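Putative lipoprotein YerB (Bacillus subtilis, PDB 2PSB) is of unknown function but is a putative membrane lipoprotein of the DUF3048 family that interacts with the protein PcrA. Local coordinates at residues A[143-147]-A[148-152]; A[14-17]-A[18-21]; A[87-90]-A[91-94]; A[278-282]-A[283-287]; A[39-42]-A[43-46]. All coordinates share one frame; numbering follows the deposited sequence.

Contact 1 of 5, residues A[143-147]-A[148-152]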
loop_
_atom_site.group_PDB
_atom_site.type_symbol
_atom_site.label_atom_id
_atom_site.label_comp_id
_atom_site.label_asym_id
_atom_site.label_seq_id
_atom_site.Cartn_x
_atom_site.Cartn_y
_atom_site.Cartn_z
ATOM N N SER A 143 -1.817 -11.818 13.359
ATOM C CA SER A 143 -2.859 -10.852 13.696
ATOM C C SER A 143 -3.713 -10.345 12.518
ATOM O O SER A 143 -3.216 -9.653 11.625
ATOM C CB SER A 143 -2.201 -9.675 14.425
ATOM O OG SER A 143 -3.128 -8.636 14.647
ATOM N N TYR A 144 -4.997 -10.695 12.526
ATOM C CA TYR A 144 -5.923 -10.286 11.471
ATOM C C TYR A 144 -7.198 -9.603 11.975
ATOM O O TYR A 144 -7.520 -9.632 13.160
ATOM C CB TYR A 144 -6.400 -11.490 10.661
ATOM C CG TYR A 144 -5.324 -12.281 9.969
ATOM C CD1 TYR A 144 -4.526 -13.184 10.675
ATOM C CD2 TYR A 144 -5.090 -12.114 8.603
ATOM C CE1 TYR A 144 -3.520 -13.904 10.039
ATOM C CE2 TYR A 144 -4.090 -12.823 7.950
ATOM C CZ TYR A 144 -3.303 -13.715 8.675
ATOM O OH TYR A 144 -2.298 -14.402 8.044
ATOM N N THR A 145 -7.913 -8.992 11.033
ATOM C CA THR A 145 -9.210 -8.381 11.289
ATOM C C THR A 145 -9.999 -8.556 10.000
ATOM O O THR A 145 -9.548 -9.262 9.096
ATOM C CB THR A 145 -9.142 -6.889 11.639
ATOM O OG1 THR A 145 -10.463 -6.431 11.945
ATOM C CG2 THR A 145 -8.597 -6.078 10.477
ATOM N N SER A 146 -11.164 -7.920 9.910
ATOM C CA SER A 146 -12.011 -8.032 8.727
ATOM C C SER A 146 -12.755 -6.731 8.516
ATOM O O SER A 146 -12.878 -5.939 9.441
ATOM C CB SER A 146 -13.022 -9.171 8.908
ATOM O OG SER A 146 -13.986 -8.845 9.904
ATOM N N TYR A 147 -13.250 -6.501 7.305
ATOM C CA TYR A 147 -13.987 -5.271 7.048
ATOM C C TYR A 147 -15.201 -5.195 7.975
ATOM O O TYR A 147 -15.559 -4.129 8.456
ATOM C CB TYR A 147 -14.449 -5.186 5.586
ATOM C CG TYR A 147 -15.231 -3.919 5.300
ATOM C CD1 TYR A 147 -14.742 -2.683 5.711
ATOM C CD2 TYR A 147 -16.449 -3.953 4.613
ATOM C CE1 TYR A 147 -15.432 -1.507 5.459
ATOM C CE2 TYR A 147 -17.159 -2.769 4.344
ATOM C CZ TYR A 147 -16.635 -1.549 4.772
ATOM O OH TYR A 147 -17.276 -0.354 4.514
ATOM N N ASP A 148 -15.833 -6.334 8.224
ATOM C CA ASP A 148 -16.993 -6.369 9.110
ATOM C C ASP A 148 -16.587 -5.917 10.516
ATOM O O ASP A 148 -17.288 -5.128 11.143
ATOM C CB ASP A 148 -17.581 -7.784 9.171
ATOM C CG ASP A 148 -18.953 -7.814 9.817
ATOM O OD1 ASP A 148 -19.923 -7.349 9.177
ATOM O OD2 ASP A 148 -19.067 -8.289 10.969
ATOM N N TYR A 149 -15.450 -6.403 11.011
ATOM C CA TYR A 149 -14.991 -6.010 12.341
ATOM C C TYR A 149 -14.499 -4.570 12.339
ATOM O O TYR A 149 -14.621 -3.854 13.332
ATOM C CB TYR A 149 -13.870 -6.939 12.824
ATOM C CG TYR A 149 -14.350 -8.324 13.207
ATOM C CD1 TYR A 149 -15.712 -8.636 13.210
ATOM C CD2 TYR A 149 -13.449 -9.306 13.605
ATOM C CE1 TYR A 149 -16.167 -9.893 13.606
ATOM C CE2 TYR A 149 -13.888 -10.563 14.002
ATOM C CZ TYR A 149 -15.250 -10.854 14.002
ATOM O OH TYR A 149 -15.689 -12.100 14.408
ATOM N N ILE A 150 -13.928 -4.153 11.221
ATOM C CA ILE A 150 -13.439 -2.793 11.106
ATOM C C ILE A 150 -14.620 -1.828 11.191
ATOM O O ILE A 150 -14.520 -0.755 11.781
ATOM C CB ILE A 150 -12.697 -2.609 9.781
ATOM C CG1 ILE A 150 -11.457 -3.518 9.780
ATOM C CG2 ILE A 150 -12.338 -1.134 9.575
ATOM C CD1 ILE A 150 -10.842 -3.743 8.406
ATOM N N LYS A 151 -15.738 -2.218 10.590
ATOM C CA LYS A 151 -16.937 -1.394 10.635
ATOM C C LYS A 151 -17.420 -1.304 12.082
ATOM O O LYS A 151 -17.741 -0.219 12.576
ATOM C CB LYS A 151 -18.026 -1.997 9.746
ATOM C CG LYS A 151 -17.837 -1.689 8.278
ATOM C CD LYS A 151 -18.236 -2.872 7.393
ATOM C CE LYS A 151 -19.716 -3.159 7.408
ATOM N NZ LYS A 151 -20.041 -4.193 6.375
ATOM N N LYS A 152 -17.443 -2.444 12.764
ATOM C CA LYS A 152 -17.883 -2.471 14.152
ATOM C C LYS A 152 -17.025 -1.559 15.021
ATOM O O LYS A 152 -17.535 -0.896 15.926
ATOM C CB LYS A 152 -17.869 -3.906 14.697
ATOM C CG LYS A 152 -18.904 -4.822 14.049
ATOM C CD LYS A 152 -20.289 -4.164 13.996
ATOM C CE LYS A 152 -21.318 -5.054 13.288
ATOM N NZ LYS A 152 -22.677 -4.426 13.157
#
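S146 caps the start of helix 147-157 by accepting a bond from Y149 N, at the point where strand 143-146 gives way to the helix. This is an N-cap by a serine: with chi1 at 69° its OG stands between the backbone N and the carbonyl carbon, turned onto the first turn, and Y149 N reaches S146 OG at 3.1 Å with an N-H...O angle of 159°. S146 OG also lies over one face of the Y149 ring, 3.4 Å from CG. T145 OG1 touches Y149 CB at 3.6 Å, on the edge side of the ring and near its plane. T145 runs past Y149 in the opposite direction and crosses I150 at about a right angle, its CG2 3.8 Å from I150 CD1. T145 OG1 itself is hydrogen-bonded to L130 O. On another side of the helix Y147 and K151 pair one turn apart. The lysine chain bends at chi2 and chi3 and is laid on the phenol, while K151 N donates to Y147 O at 2.9 Å. The methylene makes a CH-pi contact over the middle of the face: K151 CD stands 3.3 Å from the Y147 ring centroid, 15° off the ring normal.

Contact 2 of 5, residues A[14-17]-A[18-21]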
loop_
_atom_site.group_PDB
_atom_site.type_symbol
_atom_site.label_atom_id
_atom_site.label_comp_id
_atom_site.label_asym_id
_atom_site.label_seq_id
_atom_site.Cartn_x
_atom_site.Cartn_y
_atom_site.Cartn_z
ATOM N N LEU A 14 -21.229 5.283 -12.605
ATOM C CA LEU A 14 -20.051 6.034 -12.189
ATOM C C LEU A 14 -18.784 5.192 -11.985
ATOM O O LEU A 14 -18.840 3.962 -11.955
ATOM C CB LEU A 14 -20.389 6.828 -10.925
ATOM C CG LEU A 14 -21.364 6.169 -9.948
ATOM C CD1 LEU A 14 -20.679 5.016 -9.240
ATOM C CD2 LEU A 14 -21.850 7.199 -8.941
ATOM N N LYS A 15 -17.641 5.867 -11.861
ATOM C CA LYS A 15 -16.353 5.202 -11.683
ATOM C C LYS A 15 -15.841 5.269 -10.244
ATOM O O LYS A 15 -16.249 6.133 -9.474
ATOM C CB LYS A 15 -15.301 5.831 -12.605
ATOM C CG LYS A 15 -15.592 5.714 -14.092
ATOM C CD LYS A 15 -14.551 6.478 -14.900
ATOM C CE LYS A 15 -14.855 6.442 -16.386
ATOM N NZ LYS A 15 -14.835 5.058 -16.922
ATOM N N ALA A 16 -14.945 4.351 -9.887
ATOM C CA ALA A 16 -14.374 4.336 -8.546
ATOM C C ALA A 16 -13.199 5.315 -8.514
ATOM O O ALA A 16 -12.388 5.362 -9.440
ATOM C CB ALA A 16 -13.915 2.937 -8.183
ATOM N N PRO A 17 -13.101 6.114 -7.441
ATOM C CA PRO A 17 -12.059 7.124 -7.223
ATOM C C PRO A 17 -10.622 6.622 -7.335
ATOM O O PRO A 17 -9.783 7.232 -7.987
ATOM C CB PRO A 17 -12.344 7.627 -5.803
ATOM C CG PRO A 17 -13.762 7.233 -5.545
ATOM C CD PRO A 17 -13.894 5.920 -6.218
ATOM N N LEU A 18 -10.348 5.500 -6.687
ATOM C CA LEU A 18 -8.999 4.968 -6.655
ATOM C C LEU A 18 -8.634 3.928 -7.700
ATOM O O LEU A 18 -7.497 3.458 -7.734
ATOM C CB LEU A 18 -8.727 4.436 -5.249
ATOM C CG LEU A 18 -9.065 5.479 -4.167
ATOM C CD1 LEU A 18 -8.542 5.011 -2.822
ATOM C CD2 LEU A 18 -8.456 6.844 -4.534
ATOM N N THR A 19 -9.577 3.595 -8.572
ATOM C CA THR A 19 -9.310 2.603 -9.603
ATOM C C THR A 19 -9.677 3.090 -11.004
ATOM O O THR A 19 -9.089 2.658 -12.000
ATOM C CB THR A 19 -10.072 1.311 -9.315
ATOM O OG1 THR A 19 -9.544 0.261 -10.126
ATOM C CG2 THR A 19 -11.537 1.490 -9.638
ATOM N N GLY A 20 -10.657 3.985 -11.081
ATOM C CA GLY A 20 -11.067 4.497 -12.373
ATOM C C GLY A 20 -12.007 3.559 -13.105
ATOM O O GLY A 20 -12.438 3.853 -14.220
ATOM N N LEU A 21 -12.308 2.422 -12.482
ATOM C CA LEU A 21 -13.216 1.432 -13.050
ATOM C C LEU A 21 -14.634 1.761 -12.605
ATOM O O LEU A 21 -14.842 2.315 -11.525
ATOM C CB LEU A 21 -12.845 0.025 -12.569
ATOM C CG LEU A 21 -11.807 -0.826 -13.315
ATOM C CD1 LEU A 21 -10.934 0.004 -14.216
ATOM C CD2 LEU A 21 -10.968 -1.565 -12.286
HETATM O O HOH W 1 -12.534 3.703 -17.614
#
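A16, P17 and L18 are the residues most deeply covered where 14-17 folds back on 18-21 in a hairpin-like turn with P17 to G20 at its bend. A16 closes the turn through both its backbone groups. A16 N donates to L21 O at 2.6 Å, the short bond that joins the two arms. A16 O accepts from G20 N at 2.8 Å, the mark of an alpha-turn, and T19 N adds a weak, longer bond to the same oxygen. P17 and L18 follow with backbone angles of a type I turn, and the fixed proline ring suits the first corner. L18 turns its isobutyl group back beside the proline: L18 CD2 comes within 3.5 Å of P17 C and 4.2 Å of P17 CB. G20 is in the left-handed region (phi 81°), where glycine is at ease, and this sends the chain into the returning arm. There K15 lies alongside, its CD 3.4 Å from G20 O. A water accepts from K15 NZ at 2.8 Å and makes a weak bond to G20 O, and K22 NZ is a like charge close by. The turn lies ahead of strand 33-37. Backbone bonds tie P17 to L168 and T19 to G291, and P17 also rests on Q72, in the loop that follows strand 65-71.

Contact 3 of 5, residues A[87-90]-A[91-94]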
loop_
_atom_site.group_PDB
_atom_site.type_symbol
_atom_site.label_atom_id
_atom_site.label_comp_id
_atom_site.label_asym_id
_atom_site.label_seq_id
_atom_site.Cartn_x
_atom_site.Cartn_y
_atom_site.Cartn_z
ATOM N N GLU A 87 5.214 6.611 10.723
ATOM C CA GLU A 87 4.810 7.949 10.328
ATOM C C GLU A 87 4.456 8.048 8.856
ATOM O O GLU A 87 3.352 8.478 8.520
ATOM C CB GLU A 87 5.903 8.973 10.653
ATOM C CG GLU A 87 5.949 9.375 12.112
ATOM C CD GLU A 87 7.137 8.798 12.848
ATOM O OE1 GLU A 87 7.384 7.575 12.729
ATOM O OE2 GLU A 87 7.815 9.571 13.560
ATOM N N TYR A 88 5.380 7.653 7.982
ATOM C CA TYR A 88 5.121 7.723 6.553
ATOM C C TYR A 88 3.832 7.012 6.139
ATOM O O TYR A 88 3.203 7.406 5.163
ATOM C CB TYR A 88 6.314 7.204 5.727
ATOM C CG TYR A 88 7.087 6.052 6.322
ATOM C CD1 TYR A 88 8.128 6.279 7.231
ATOM C CD2 TYR A 88 6.813 4.742 5.950
ATOM C CE1 TYR A 88 8.878 5.228 7.742
ATOM C CE2 TYR A 88 7.557 3.681 6.461
ATOM C CZ TYR A 88 8.592 3.933 7.354
ATOM O OH TYR A 88 9.358 2.899 7.851
ATOM N N PHE A 89 3.430 5.977 6.870
ATOM C CA PHE A 89 2.185 5.288 6.533
ATOM C C PHE A 89 0.963 6.119 6.946
ATOM O O PHE A 89 -0.057 6.141 6.255
ATOM C CB PHE A 89 2.135 3.898 7.189
ATOM C CG PHE A 89 3.007 2.882 6.507
ATOM C CD1 PHE A 89 2.890 2.660 5.137
ATOM C CD2 PHE A 89 3.946 2.144 7.228
ATOM C CE1 PHE A 89 3.696 1.720 4.487
ATOM C CE2 PHE A 89 4.755 1.203 6.597
ATOM C CZ PHE A 89 4.627 0.990 5.218
ATOM N N VAL A 90 1.062 6.808 8.075
ATOM C CA VAL A 90 -0.042 7.647 8.526
ATOM C C VAL A 90 -0.247 8.722 7.468
ATOM O O VAL A 90 -1.370 9.000 7.050
ATOM C CB VAL A 90 0.271 8.328 9.877
ATOM C CG1 VAL A 90 -0.843 9.299 10.235
ATOM C CG2 VAL A 90 0.430 7.285 10.962
ATOM N N THR A 91 0.859 9.300 7.023
ATOM C CA THR A 91 0.849 10.351 6.012
ATOM C C THR A 91 0.240 9.865 4.688
ATOM O O THR A 91 -0.519 10.581 4.039
ATOM C CB THR A 91 2.288 10.852 5.753
ATOM O OG1 THR A 91 2.866 11.283 6.993
ATOM C CG2 THR A 91 2.298 12.003 4.766
ATOM N N LEU A 92 0.591 8.646 4.298
ATOM C CA LEU A 92 0.096 8.064 3.060
ATOM C C LEU A 92 -1.397 7.771 3.168
ATOM O O LEU A 92 -2.158 8.040 2.245
ATOM C CB LEU A 92 0.872 6.779 2.745
ATOM C CG LEU A 92 2.362 6.977 2.436
ATOM C CD1 LEU A 92 3.072 5.628 2.395
ATOM C CD2 LEU A 92 2.504 7.710 1.118
ATOM N N SER A 93 -1.802 7.222 4.304
ATOM C CA SER A 93 -3.205 6.911 4.538
ATOM C C SER A 93 -4.040 8.176 4.411
ATOM O O SER A 93 -5.104 8.168 3.791
ATOM C CB SER A 93 -3.390 6.328 5.939
ATOM O OG SER A 93 -4.747 6.011 6.170
ATOM N N ASN A 94 -3.534 9.264 4.992
ATOM C CA ASN A 94 -4.215 10.552 4.988
ATOM C C ASN A 94 -4.449 11.141 3.609
ATOM O O ASN A 94 -5.316 11.991 3.433
ATOM C CB ASN A 94 -3.438 11.548 5.858
ATOM C CG ASN A 94 -3.749 11.399 7.333
ATOM O OD1 ASN A 94 -3.042 11.937 8.183
ATOM N ND2 ASN A 94 -4.815 10.678 7.644
#
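T91 puts two donors on E87 O, four residues back in helix 87-94. T91 N is 3.0 Å from E87 O at an N-H...O angle of 168°. T91 OG1 comes to E87 O at 3.2 Å from above the carbonyl plane, about 50° out of it, because chi1 of -56° sets the hydroxyl beside the backbone N. The bonds that follow keep the alpha-helical pattern: S93 N reaches F89 O at 2.8 Å, and N94 N donates to V90 O at 3.0 Å. Polar ends of other side chains find weak partners elsewhere, E87 OE1 at S106 OG and Y88 OH at L59 O; the backbone O of S93 accepts from S98 OG. Apolar groups fill the buried flank. F89 CD1 meets L92 CD1 at 4.0 Å, and Y88 CD2 sits over a face of the F89 ring. F89 and L92 rest on L68 of strand 65-71, F89, V90 and S93 lie against F100 of strand 99-102, and V90 also touches helix 107-114. The arrangement is that of a short helix packed on strands, with a threonine hydroxyl bonded back to the i-4 carbonyl as is common in alpha-helices.

Contact 4 of 5, residues A[278-282]-A[283-287]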
loop_
_atom_site.group_PDB
_atom_site.type_symbol
_atom_site.label_atom_id
_atom_site.label_comp_id
_atom_site.label_asym_id
_atom_site.label_seq_id
_atom_site.Cartn_x
_atom_site.Cartn_y
_atom_site.Cartn_z
ATOM N N VAL A 278 2.253 12.327 -6.382
ATOM C CA VAL A 278 1.828 12.444 -7.765
ATOM C C VAL A 278 2.964 12.396 -8.767
ATOM O O VAL A 278 3.891 13.187 -8.689
ATOM C CB VAL A 278 1.062 13.769 -7.982
ATOM C CG1 VAL A 278 0.438 13.796 -9.364
ATOM C CG2 VAL A 278 0.019 13.947 -6.898
ATOM N N PRO A 279 2.904 11.457 -9.727
ATOM C CA PRO A 279 3.961 11.360 -10.742
ATOM C C PRO A 279 3.773 12.541 -11.703
ATOM O O PRO A 279 2.670 12.769 -12.202
ATOM C CB PRO A 279 3.681 10.015 -11.408
ATOM C CG PRO A 279 2.159 9.911 -11.310
ATOM C CD PRO A 279 1.877 10.413 -9.917
ATOM N N VAL A 280 4.829 13.310 -11.939
ATOM C CA VAL A 280 4.714 14.459 -12.828
ATOM C C VAL A 280 5.889 14.517 -13.786
ATOM O O VAL A 280 7.031 14.310 -13.392
ATOM C CB VAL A 280 4.654 15.784 -12.040
ATOM C CG1 VAL A 280 3.432 15.789 -11.117
ATOM C CG2 VAL A 280 5.920 15.965 -11.234
ATOM N N LYS A 281 5.603 14.797 -15.048
ATOM C CA LYS A 281 6.649 14.872 -16.043
ATOM C C LYS A 281 6.380 15.978 -17.049
ATOM O O LYS A 281 5.289 16.079 -17.606
ATOM C CB LYS A 281 6.796 13.520 -16.754
ATOM C CG LYS A 281 8.170 13.326 -17.396
ATOM C CD LYS A 281 9.271 13.742 -16.420
ATOM C CE LYS A 281 10.657 13.647 -17.035
ATOM N NZ LYS A 281 11.673 14.368 -16.218
ATOM N N ASP A 282 7.400 16.803 -17.261
ATOM C CA ASP A 282 7.355 17.931 -18.183
ATOM C C ASP A 282 6.292 18.924 -17.781
ATOM O O ASP A 282 5.602 19.492 -18.618
ATOM C CB ASP A 282 7.113 17.456 -19.617
ATOM C CG ASP A 282 8.140 16.441 -20.069
ATOM O OD1 ASP A 282 9.297 16.510 -19.599
ATOM O OD2 ASP A 282 7.789 15.571 -20.894
ATOM N N GLY A 283 6.154 19.120 -16.480
ATOM C CA GLY A 283 5.179 20.075 -16.000
ATOM C C GLY A 283 3.742 19.600 -15.947
ATOM O O GLY A 283 2.824 20.415 -15.820
ATOM N N LYS A 284 3.526 18.295 -16.053
ATOM C CA LYS A 284 2.170 17.769 -15.977
ATOM C C LYS A 284 2.086 16.442 -15.247
ATOM O O LYS A 284 3.054 15.688 -15.177
ATOM C CB LYS A 284 1.559 17.625 -17.370
ATOM C CG LYS A 284 2.450 16.932 -18.379
ATOM C CD LYS A 284 1.768 16.831 -19.735
ATOM C CE LYS A 284 1.298 18.190 -20.243
ATOM N NZ LYS A 284 0.664 18.078 -21.591
ATOM N N TRP A 285 0.915 16.184 -14.680
ATOM C CA TRP A 285 0.646 14.945 -13.962
ATOM C C TRP A 285 0.551 13.823 -14.984
ATOM O O TRP A 285 -0.060 13.989 -16.045
ATOM C CB TRP A 285 -0.710 15.003 -13.257
ATOM C CG TRP A 285 -0.859 15.988 -12.150
ATOM C CD1 TRP A 285 -0.211 17.189 -12.004
ATOM C CD2 TRP A 285 -1.778 15.892 -11.058
ATOM N NE1 TRP A 285 -0.679 17.841 -10.888
ATOM C CE2 TRP A 285 -1.640 17.069 -10.288
ATOM C CE3 TRP A 285 -2.708 14.921 -10.656
ATOM C CZ2 TRP A 285 -2.402 17.306 -9.131
ATOM C CZ3 TRP A 285 -3.467 15.151 -9.505
ATOM C CH2 TRP A 285 -3.306 16.339 -8.755
ATOM N N LEU A 286 1.157 12.685 -14.667
ATOM C CA LEU A 286 1.064 11.521 -15.529
ATOM C C LEU A 286 -0.155 10.762 -15.001
ATOM O O LEU A 286 -0.299 10.587 -13.798
ATOM C CB LEU A 286 2.319 10.663 -15.394
ATOM C CG LEU A 286 3.536 11.237 -16.119
ATOM C CD1 LEU A 286 4.795 10.512 -15.677
ATOM C CD2 LEU A 286 3.325 11.111 -17.622
ATOM N N PRO A 287 -1.067 10.336 -15.891
ATOM C CA PRO A 287 -2.240 9.601 -15.401
ATOM C C PRO A 287 -1.951 8.107 -15.183
ATOM O O PRO A 287 -0.923 7.595 -15.626
ATOM C CB PRO A 287 -3.263 9.831 -16.507
ATOM C CG PRO A 287 -2.414 9.798 -17.726
ATOM C CD PRO A 287 -1.207 10.646 -17.326
#
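V278 lays its CG1 methyl over one face of the W285 indole. V278 CG1 is 3.8 Å from the centroid of the W285 six-membered ring, 26° off its normal, a CH-pi contact, and 3.5 Å from W285 CD2. With chi1 of -171° this methyl lies anti to the backbone N, on the side where the indole lies. V280, two residues on, adds its CG1 obliquely at 4.0 Å from W285 CD1, so two valines meet one tryptophan on the same face of a beta hairpin. V280 and W285 form an antiparallel non-hydrogen-bonded pair. Beyond it, K281 N donates to K284 O at 2.7 Å, while the bond from K284 N to K281 O is longer, 3.2 Å. D282 and G283 make the two-residue connection, both with positive phi, as in a type I' turn. At the other end L286 N donates to P279 O at 2.9 Å and nearly straight, with an N-H...O angle of 173°. L286 CD1 packs on K281 CB at 3.8 Å, while K281 NZ extends to a long, weak ion pair with D269. The hairpin adds to the edge of strand 264-273, through backbone bonds from V278 to K271 and from V280 to D269, and V278 and W285 both rest on V273 there.

Contact 5 of 5, residues A[39-42]-A[43-46]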
loop_
_atom_site.group_PDB
_atom_site.type_symbol
_atom_site.label_atom_id
_atom_site.label_comp_id
_atom_site.label_asym_id
_atom_site.label_seq_id
_atom_site.Cartn_x
_atom_site.Cartn_y
_atom_site.Cartn_z
ATOM N N ASN A 39 4.723 -7.548 5.885
ATOM C CA ASN A 39 5.339 -8.128 4.699
ATOM C C ASN A 39 6.608 -8.897 5.068
ATOM O O ASN A 39 7.515 -9.079 4.248
ATOM C CB ASN A 39 5.644 -7.072 3.638
ATOM C CG ASN A 39 6.154 -7.687 2.344
ATOM O OD1 ASN A 39 5.593 -8.669 1.844
ATOM N ND2 ASN A 39 7.217 -7.120 1.799
ATOM N N HIS A 40 6.673 -9.333 6.320
ATOM C CA HIS A 40 7.796 -10.127 6.783
ATOM C C HIS A 40 7.578 -11.474 6.114
ATOM O O HIS A 40 6.444 -11.928 5.999
ATOM C CB HIS A 40 7.765 -10.281 8.304
ATOM C CG HIS A 40 8.847 -11.169 8.843
ATOM N ND1 HIS A 40 8.823 -12.542 8.706
ATOM C CD2 HIS A 40 9.992 -10.877 9.503
ATOM C CE1 HIS A 40 9.905 -13.058 9.261
ATOM N NE2 HIS A 40 10.632 -12.070 9.750
ATOM N N PRO A 41 8.660 -12.132 5.665
ATOM C CA PRO A 41 8.547 -13.436 4.999
ATOM C C PRO A 41 7.497 -14.385 5.591
ATOM O O PRO A 41 6.743 -15.016 4.850
ATOM C CB PRO A 41 9.962 -13.988 5.097
ATOM C CG PRO A 41 10.807 -12.745 4.951
ATOM C CD PRO A 41 10.076 -11.749 5.839
ATOM N N LYS A 42 7.447 -14.474 6.917
ATOM C CA LYS A 42 6.495 -15.356 7.596
ATOM C C LYS A 42 5.030 -14.938 7.502
ATOM O O LYS A 42 4.140 -15.701 7.874
ATOM C CB LYS A 42 6.873 -15.502 9.079
ATOM C CG LYS A 42 7.901 -16.600 9.388
ATOM C CD LYS A 42 7.389 -17.969 8.950
ATOM C CE LYS A 42 8.350 -19.101 9.311
ATOM N NZ LYS A 42 8.308 -19.442 10.763
ATOM N N ALA A 43 4.775 -13.737 6.994
ATOM C CA ALA A 43 3.408 -13.235 6.882
ATOM C C ALA A 43 2.783 -13.506 5.511
ATOM O O ALA A 43 1.606 -13.216 5.288
ATOM C CB ALA A 43 3.386 -11.734 7.168
ATOM N N ARG A 44 3.570 -14.071 4.603
ATOM C CA ARG A 44 3.120 -14.351 3.238
ATOM C C ARG A 44 2.595 -15.765 3.101
ATOM O O ARG A 44 3.142 -16.688 3.686
ATOM C CB ARG A 44 4.288 -14.140 2.279
ATOM C CG ARG A 44 5.048 -12.847 2.534
ATOM C CD ARG A 44 6.360 -12.816 1.765
ATOM N NE ARG A 44 7.145 -11.643 2.122
ATOM C CZ ARG A 44 8.427 -11.473 1.826
ATOM N NH1 ARG A 44 9.093 -12.407 1.159
ATOM N NH2 ARG A 44 9.042 -10.362 2.200
ATOM N N PRO A 45 1.505 -15.951 2.339
ATOM C CA PRO A 45 0.772 -14.900 1.626
ATOM C C PRO A 45 -0.198 -14.188 2.575
ATOM O O PRO A 45 -0.711 -14.796 3.501
ATOM C CB PRO A 45 0.045 -15.682 0.537
ATOM C CG PRO A 45 -0.334 -16.930 1.262
ATOM C CD PRO A 45 0.926 -17.276 2.038
ATOM N N GLN A 46 -0.439 -12.904 2.332
ATOM C CA GLN A 46 -1.340 -12.125 3.158
ATOM C C GLN A 46 -2.779 -12.321 2.696
ATOM O O GLN A 46 -3.030 -12.997 1.689
ATOM C CB GLN A 46 -0.959 -10.646 3.084
ATOM C CG GLN A 46 0.467 -10.344 3.579
ATOM C CD GLN A 46 1.514 -10.375 2.468
ATOM O OE1 GLN A 46 1.374 -11.102 1.476
ATOM N NE2 GLN A 46 2.576 -9.597 2.639
#
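A 3-10 turn with an arginine folded back over it joins 39-42 to 43-46, in the loop that leads from strand 33-37 to strand 54-59; R44, A43 and N39 are the residues most involved. R44 NH2 donates to N39 O at 2.9 Å with an N-H...O angle of 151°, and NE adds weak bonds to N39 O and OD1. The extended arginine chain runs beside P41, with P41 CA over a face of the R44 guanidinium, 3.6 Å above its plane. R44 NH1 forms a salt bridge with D213, so the guanidinium is held by more than one partner. A43 N donates to H40 O at 2.7 Å, the i to i+3 bond that closes the turn. H40 ND1 in turn accepts from K42 N at 3.0 Å, within the ring plane, which fixes the imidazole, and its ring stacks on H141. The amides of N39 and Q46 are nearly coplanar, 11° apart. Q46 NE2 gives N39 OD1 a weak bond at 3.3 Å but also binds N38 O, while N39 ND2 binds T65 OG1. Around the turn, N39 and Q46 both press on F67 of strand 65-71, and a backbone bond from Q46 to R220 leads to the loop after strand 215-219.

From the N terminus the chain meets contact 2, then contacts 5, 3, 1 and 4. Each closes within its own short stretch before the next begins, so none nests in or crosses another. Contact 2 bends the leading segment ahead of strand 33-37, and contact 5 turns the loop between that strand and strand 54-59. Contact 3 is the helix nearer the centre, over strands 65-71 and 99-102. Contact 1 joins a strand to a helix and comes within about 5 Å of contact 5 at nearest atoms, without touching it. Contact 4 is the hairpin of strands 276-281 and 284-285, added beside strand 264-273; contacts 1 and 4 lie about 36 Å apart between centres, on opposite sides of the chain's centre.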